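Local coordinates for protein acyl-coenzyme A oxidase acox-1.1 (PDB 5K3H) that catalyses the FAD-dependent first step of peroxisomal beta-oxidation, desaturating acyl-CoA substrates to trans-2-enoyl-CoA and passing the electrons to oxygen to give hydrogen peroxide, at residues Asp382-Ala385 / Leu386-Leu390; Ala523-Lys526 / Ser527-Glu530. All blocks are in the same frame, centred on the assembly; numbering follows the deposited sequence.

In the fold
Both contacts are short runs of helix in which hydroxyls bond back to carbonyls three or four residues earlier, but they lie on different helices, their centres about 20 Å apart and without touching. Contact 1 opens helix 382-408, partly buried about 15 Å from the centre of the chain, and adds a leucine pair to its polar bonds; no residue of the second subunit touches it. Contact 2, about 28 Å from that centre, is buried early in helix 520-553 and is wholly polar; past its serines the helix kinks, and the amides of Val529 and Glu530 meet Gln338 of the second subunit and a water. Helix 437-456 packs against both, and Leu386 touches helix 520-553 further along.

Contact 1 (Asp382-Ala385 / Leu386-Leu390); sequences DLHA and LTSGL
Thr387 and Leu383, one helical turn apart, are joined through a single carbonyl oxygen. Leu383 O accepts the backbone N of Thr387 at 3.0 Å and also Thr387 OG1 at 3.1 Å, the two donors arriving from opposite faces of the carbonyl plane. The torsion of Thr387 (chi1 -75°) makes this double grip possible: OG1 lies beside its own backbone N and is turned back down the helix, while CG2 is anti to that N. Ser388 also has both its N and its OG near the carbonyl four residues back, His384 O. Its OG is turned the same way, chi1 -37°, although the modelled separation of 2.5 Å between Ser388 OG and His384 O is very short and its exact value doubtful. Ser388 N bonds to His384 O at 3.3 Å, from above the carbonyl plane. The same hydroxyl sits over one face of the His384 imidazole and is also paired with Gln443 OE1; its one proton cannot serve both acceptors at once. Apolar contact is made by Leu383 and Leu386, whose branches cross obliquely and meet methyl to methyl, Leu383 CD1 to Leu386 CD2, at 4.1 Å. Around this first part of helix 382-408, Leu383 packs on Thr361, Leu364 and Tyr365 of helix 338-367, Leu386 reaches Phe542 of helix 520-553, and Ala385 rests on Leu444 and Tyr447 of helix 437-456, where Tyr447 also hydrogen-bonds Asp382. The turn is thus set among three helices, shortly before the ATP-binding Ser392.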
ATOM      1  N   ASP B 382      -6.039  31.114  -8.184  1.00 39.99           N
ATOM      2  CA  ASP B 382      -6.868  30.577  -7.103  1.00 41.60           C
ATOM      3  C   ASP B 382      -7.181  29.099  -7.322  1.00 41.37           C
ATOM      4  O   ASP B 382      -7.199  28.311  -6.370  1.00 34.68           O
ATOM      5  CB  ASP B 382      -8.188  31.365  -7.002  1.00 46.02           C
ATOM      6  CG  ASP B 382      -8.316  32.172  -5.701  1.00 54.15           C
ATOM      7  OD1 ASP B 382      -9.125  31.802  -4.807  1.00 54.79           O
ATOM      8  OD2 ASP B 382      -7.608  33.200  -5.575  1.00 61.35           O
ATOM      9  N   LEU B 383      -7.418  28.710  -8.574  1.00 43.66           N
ATOM     10  CA  LEU B 383      -7.853  27.360  -8.886  1.00 42.50           C
ATOM     11  C   LEU B 383      -6.712  26.437  -9.281  1.00 40.06           C
ATOM     12  O   LEU B 383      -6.766  25.240  -8.969  1.00 34.79           O
ATOM     13  CB  LEU B 383      -8.896  27.392 -10.006  1.00 45.01           C
ATOM     14  CG  LEU B 383      -9.724  26.119 -10.210  1.00 50.64           C
ATOM     15  CD1 LEU B 383     -10.584  25.814  -8.989  1.00 50.22           C
ATOM     16  CD2 LEU B 383     -10.582  26.237 -11.462  1.00 54.86           C
ATOM     17  N   HIS B 384      -5.678  26.946  -9.953  1.00 40.87           N
ATOM     18  CA  HIS B 384      -4.555  26.081 -10.277  1.00 43.07           C
ATOM     19  C   HIS B 384      -3.818  25.667  -9.017  1.00 39.21           C
ATOM     20  O   HIS B 384      -3.236  24.574  -8.970  1.00 38.50           O
ATOM     21  CB  HIS B 384      -3.598  26.776 -11.249  1.00 50.60           C
ATOM     22  CG  HIS B 384      -2.421  25.932 -11.654  1.00 60.22           C
ATOM     23  ND1 HIS B 384      -2.550  24.769 -12.389  1.00 62.98           N
ATOM     24  CD2 HIS B 384      -1.095  26.075 -11.409  1.00 64.83           C
ATOM     25  CE1 HIS B 384      -1.355  24.239 -12.588  1.00 64.68           C
ATOM     26  NE2 HIS B 384      -0.454  25.011 -12.001  1.00 68.72           N
ATOM     27  N   ALA B 385      -3.824  26.535  -7.997  1.00 41.83           N
ATOM     28  CA  ALA B 385      -3.198  26.219  -6.715  1.00 36.60           C
ATOM     29  C   ALA B 385      -3.973  25.143  -5.963  1.00 33.79           C
ATOM     30  O   ALA B 385      -3.390  24.163  -5.473  1.00 30.27           O
ATOM     31  CB  ALA B 385      -3.100  27.485  -5.873  1.00 35.05           C
ATOM     32  N   LEU B 386      -5.295  25.304  -5.878  1.00 30.30           N
ATOM     33  CA  LEU B 386      -6.136  24.349  -5.164  1.00 31.36           C
ATOM     34  C   LEU B 386      -6.095  22.978  -5.820  1.00 30.11           C
ATOM     35  O   LEU B 386      -5.975  21.952  -5.140  1.00 31.45           O
ATOM     36  CB  LEU B 386      -7.566  24.883  -5.110  1.00 33.98           C
ATOM     37  CG  LEU B 386      -8.648  23.904  -4.643  1.00 34.37           C
ATOM     38  CD1 LEU B 386      -8.645  23.726  -3.128  1.00 33.38           C
ATOM     39  CD2 LEU B 386     -10.018  24.370  -5.162  1.00 35.29           C
ATOM     40  N   THR B 387      -6.218  22.949  -7.146  1.00 34.17           N
ATOM     41  CA  THR B 387      -6.137  21.714  -7.919  1.00 34.61           C
ATOM     42  C   THR B 387      -4.827  20.967  -7.660  1.00 34.50           C
ATOM     43  O   THR B 387      -4.806  19.732  -7.611  1.00 34.69           O
ATOM     44  CB  THR B 387      -6.303  22.071  -9.392  1.00 35.06           C
ATOM     45  OG1 THR B 387      -7.685  22.360  -9.624  1.00 35.28           O
ATOM     46  CG2 THR B 387      -5.848  20.943 -10.320  1.00 37.48           C
ATOM     47  N   SER B 388      -3.719  21.696  -7.501  1.00 35.14           N
ATOM     48  CA  SER B 388      -2.460  21.025  -7.188  1.00 35.82           C
ATOM     49  C   SER B 388      -2.562  20.277  -5.867  1.00 33.62           C
ATOM     50  O   SER B 388      -2.087  19.142  -5.745  1.00 35.58           O
ATOM     51  CB  SER B 388      -1.315  22.040  -7.108  1.00 38.39           C
ATOM     52  OG  SER B 388      -1.464  23.059  -8.079  1.00 44.52           O
ATOM     53  N   GLY B 389      -3.153  20.914  -4.858  1.00 27.34           N
ATOM     54  CA  GLY B 389      -3.366  20.241  -3.593  1.00 26.50           C
ATOM     55  C   GLY B 389      -4.366  19.112  -3.706  1.00 27.12           C
ATOM     56  O   GLY B 389      -4.162  18.037  -3.141  1.00 30.10           O
ATOM     57  N   LEU B 390      -5.437  19.317  -4.473  1.00 27.20           N
ATOM     58  CA  LEU B 390      -6.461  18.286  -4.578  1.00 27.01           C
ATOM     59  C   LEU B 390      -5.877  16.977  -5.085  1.00 28.81           C
ATOM     60  O   LEU B 390      -6.066  15.925  -4.458  1.00 27.78           O
ATOM     61  CB  LEU B 390      -7.592  18.746  -5.491  1.00 26.00           C
ATOM     62  CG  LEU B 390      -8.647  19.638  -4.865  1.00 24.30           C
ATOM     63  CD1 LEU B 390      -9.529  20.159  -5.980  1.00 23.93           C
ATOM     64  CD2 LEU B 390      -9.456  18.847  -3.850  1.00 23.93           C
TER

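Contact 2 (Ala523-Lys526 / Ser527-Glu530); sequences AWNK and SSVE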
ATOM      1  N   ALA B 523      15.552  29.134   3.513  1.00 26.13           N
ATOM      2  CA  ALA B 523      14.460  29.387   4.438  1.00 26.23           C
ATOM      3  C   ALA B 523      13.214  28.613   4.024  1.00 26.61           C
ATOM      4  O   ALA B 523      12.511  28.051   4.874  1.00 27.02           O
ATOM      5  CB  ALA B 523      14.168  30.881   4.499  1.00 26.18           C
ATOM      6  N   TRP B 524      12.934  28.564   2.720  1.00 25.52           N
ATOM      7  CA  TRP B 524      11.809  27.780   2.231  1.00 26.46           C
ATOM      8  C   TRP B 524      12.002  26.305   2.542  1.00 26.14           C
ATOM      9  O   TRP B 524      11.103  25.649   3.082  1.00 27.72           O
ATOM     10  CB  TRP B 524      11.643  27.983   0.735  1.00 26.33           C
ATOM     11  CG  TRP B 524      10.479  27.244   0.190  1.00 26.49           C
ATOM     12  CD1 TRP B 524      10.485  25.982  -0.337  1.00 27.44           C
ATOM     13  CD2 TRP B 524       9.133  27.721   0.078  1.00 27.45           C
ATOM     14  NE1 TRP B 524       9.218  25.635  -0.744  1.00 27.91           N
ATOM     15  CE2 TRP B 524       8.371  26.688  -0.509  1.00 27.77           C
ATOM     16  CE3 TRP B 524       8.490  28.908   0.442  1.00 28.00           C
ATOM     17  CZ2 TRP B 524       7.011  26.819  -0.754  1.00 27.38           C
ATOM     18  CZ3 TRP B 524       7.143  29.032   0.195  1.00 27.76           C
ATOM     19  CH2 TRP B 524       6.419  28.001  -0.397  1.00 27.98           C
ATOM     20  N   ASN B 525      13.176  25.762   2.200  1.00 24.20           N
ATOM     21  CA  ASN B 525      13.467  24.362   2.497  1.00 23.52           C
ATOM     22  C   ASN B 525      13.380  24.066   3.992  1.00 23.91           C
ATOM     23  O   ASN B 525      12.847  23.030   4.400  1.00 24.31           O
ATOM     24  CB  ASN B 525      14.850  23.990   1.972  1.00 23.32           C
ATOM     25  CG  ASN B 525      15.141  22.506   2.118  1.00 24.37           C
ATOM     26  OD1 ASN B 525      14.229  21.665   2.033  1.00 23.23           O
ATOM     27  ND2 ASN B 525      16.412  22.171   2.346  1.00 25.97           N
ATOM     28  N   LYS B 526      13.927  24.946   4.826  1.00 24.88           N
ATOM     29  CA  LYS B 526      13.890  24.689   6.256  1.00 26.15           C
ATOM     30  C   LYS B 526      12.480  24.738   6.818  1.00 24.22           C
ATOM     31  O   LYS B 526      12.278  24.273   7.942  1.00 22.14           O
ATOM     32  CB  LYS B 526      14.776  25.682   7.007  1.00 28.43           C
ATOM     33  CG  LYS B 526      16.265  25.428   6.884  1.00 30.27           C
ATOM     34  CD  LYS B 526      17.020  26.322   7.839  1.00 32.72           C
ATOM     35  CE  LYS B 526      18.508  26.019   7.806  1.00 37.00           C
ATOM     36  NZ  LYS B 526      19.268  26.841   8.816  1.00 39.60           N
ATOM     37  N   SER B 527      11.513  25.268   6.057  1.00 24.90           N
ATOM     38  CA  SER B 527      10.121  25.393   6.469  1.00 23.43           C
ATOM     39  C   SER B 527       9.185  24.438   5.747  1.00 22.71           C
ATOM     40  O   SER B 527       7.986  24.431   6.052  1.00 21.51           O
ATOM     41  CB  SER B 527       9.635  26.817   6.200  1.00 23.50           C
ATOM     42  OG  SER B 527      10.482  27.773   6.792  1.00 23.10           O
ATOM     43  N   SER B 528       9.703  23.605   4.836  1.00 22.53           N
ATOM     44  CA  SER B 528       8.865  22.995   3.803  1.00 22.08           C
ATOM     45  C   SER B 528       7.882  21.975   4.371  1.00 21.85           C
ATOM     46  O   SER B 528       6.761  21.863   3.858  1.00 21.97           O
ATOM     47  CB  SER B 528       9.745  22.371   2.708  1.00 21.61           C
ATOM     48  OG  SER B 528      10.746  21.520   3.243  1.00 21.55           O
ATOM     49  N   VAL B 529       8.252  21.263   5.449  1.00 21.18           N
ATOM     50  CA  VAL B 529       7.326  20.304   6.061  1.00 21.37           C
ATOM     51  C   VAL B 529       6.141  21.029   6.679  1.00 21.99           C
ATOM     52  O   VAL B 529       4.997  20.592   6.561  1.00 23.77           O
ATOM     53  CB  VAL B 529       8.038  19.439   7.115  1.00 22.45           C
ATOM     54  CG1 VAL B 529       7.033  18.563   7.830  1.00 22.67           C
ATOM     55  CG2 VAL B 529       9.112  18.612   6.505  1.00 23.90           C
ATOM     56  N   GLU B 530       6.400  22.124   7.392  1.00 22.60           N
ATOM     57  CA  GLU B 530       5.308  22.925   7.938  1.00 23.50           C
ATOM     58  C   GLU B 530       4.477  23.546   6.824  1.00 24.35           C
ATOM     59  O   GLU B 530       3.264  23.702   6.972  1.00 24.31           O
ATOM     60  CB  GLU B 530       5.861  24.026   8.865  1.00 23.28           C
ATOM     61  CG  GLU B 530       6.577  23.511  10.124  1.00 24.02           C
ATOM     62  CD  GLU B 530       5.656  22.819  11.124  1.00 25.87           C
ATOM     63  OE1 GLU B 530       4.567  23.336  11.382  1.00 28.08           O
ATOM     64  OE2 GLU B 530       6.012  21.759  11.673  1.00 28.20           O
TER
HETATM   65  O   HOH W   1       9.358  22.644   8.649  1.00 24.19           O
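Ser528 turns back on Asn525, three residues earlier, and grips its carbonyl oxygen twice. Ser528 CB lies 3.6 Å from both Trp524 O and Asn525 O. With chi1 at 51°, OG stands between its own backbone N and carbonyl carbon, and from there it donates to Asn525 O at 2.8 Å. Ser528 OG also lies 3.7 Å from Asn525 OD1. Ser528 N binds the same Asn525 O at 3.2 Å, from the same face as OG but well above the carbonyl plane. Ser527 makes the longer step: its OG, anti to the carbonyl carbon (chi1 -54°), donates at 2.8 Å to Ala523 O, four residues back, tilted 22° from that carbonyl plane. Ser527 N donates to Trp524 O at 3.0 Å, from well above the carbonyl plane, so both serine amides bond three residues back. After them the helix kinks, and the amides of Val529 and Glu530 have no bond to the previous turn. A water accepts from Glu530 N at 3.3 Å and gives a weak bond to Lys526 O. Gln338 of the second subunit accepts from Val529 N through OE1, donates through NE2 to Lys526 O, and gives its backbone N to Asn525 OD1. Trp524 packs on helix 437-456, with a cation-pi contact to Arg446. Serine hydroxyls bonded to carbonyls of the turn before are common in helices; the three-residue amide bonds and the water between separated backbone partners are what mark a kinked alpha-helix. Here the kink lies at the dimer interface, shortly before the ATP-binding run Arg533 to Arg536, and Glu530 forms a salt bridge with Arg533.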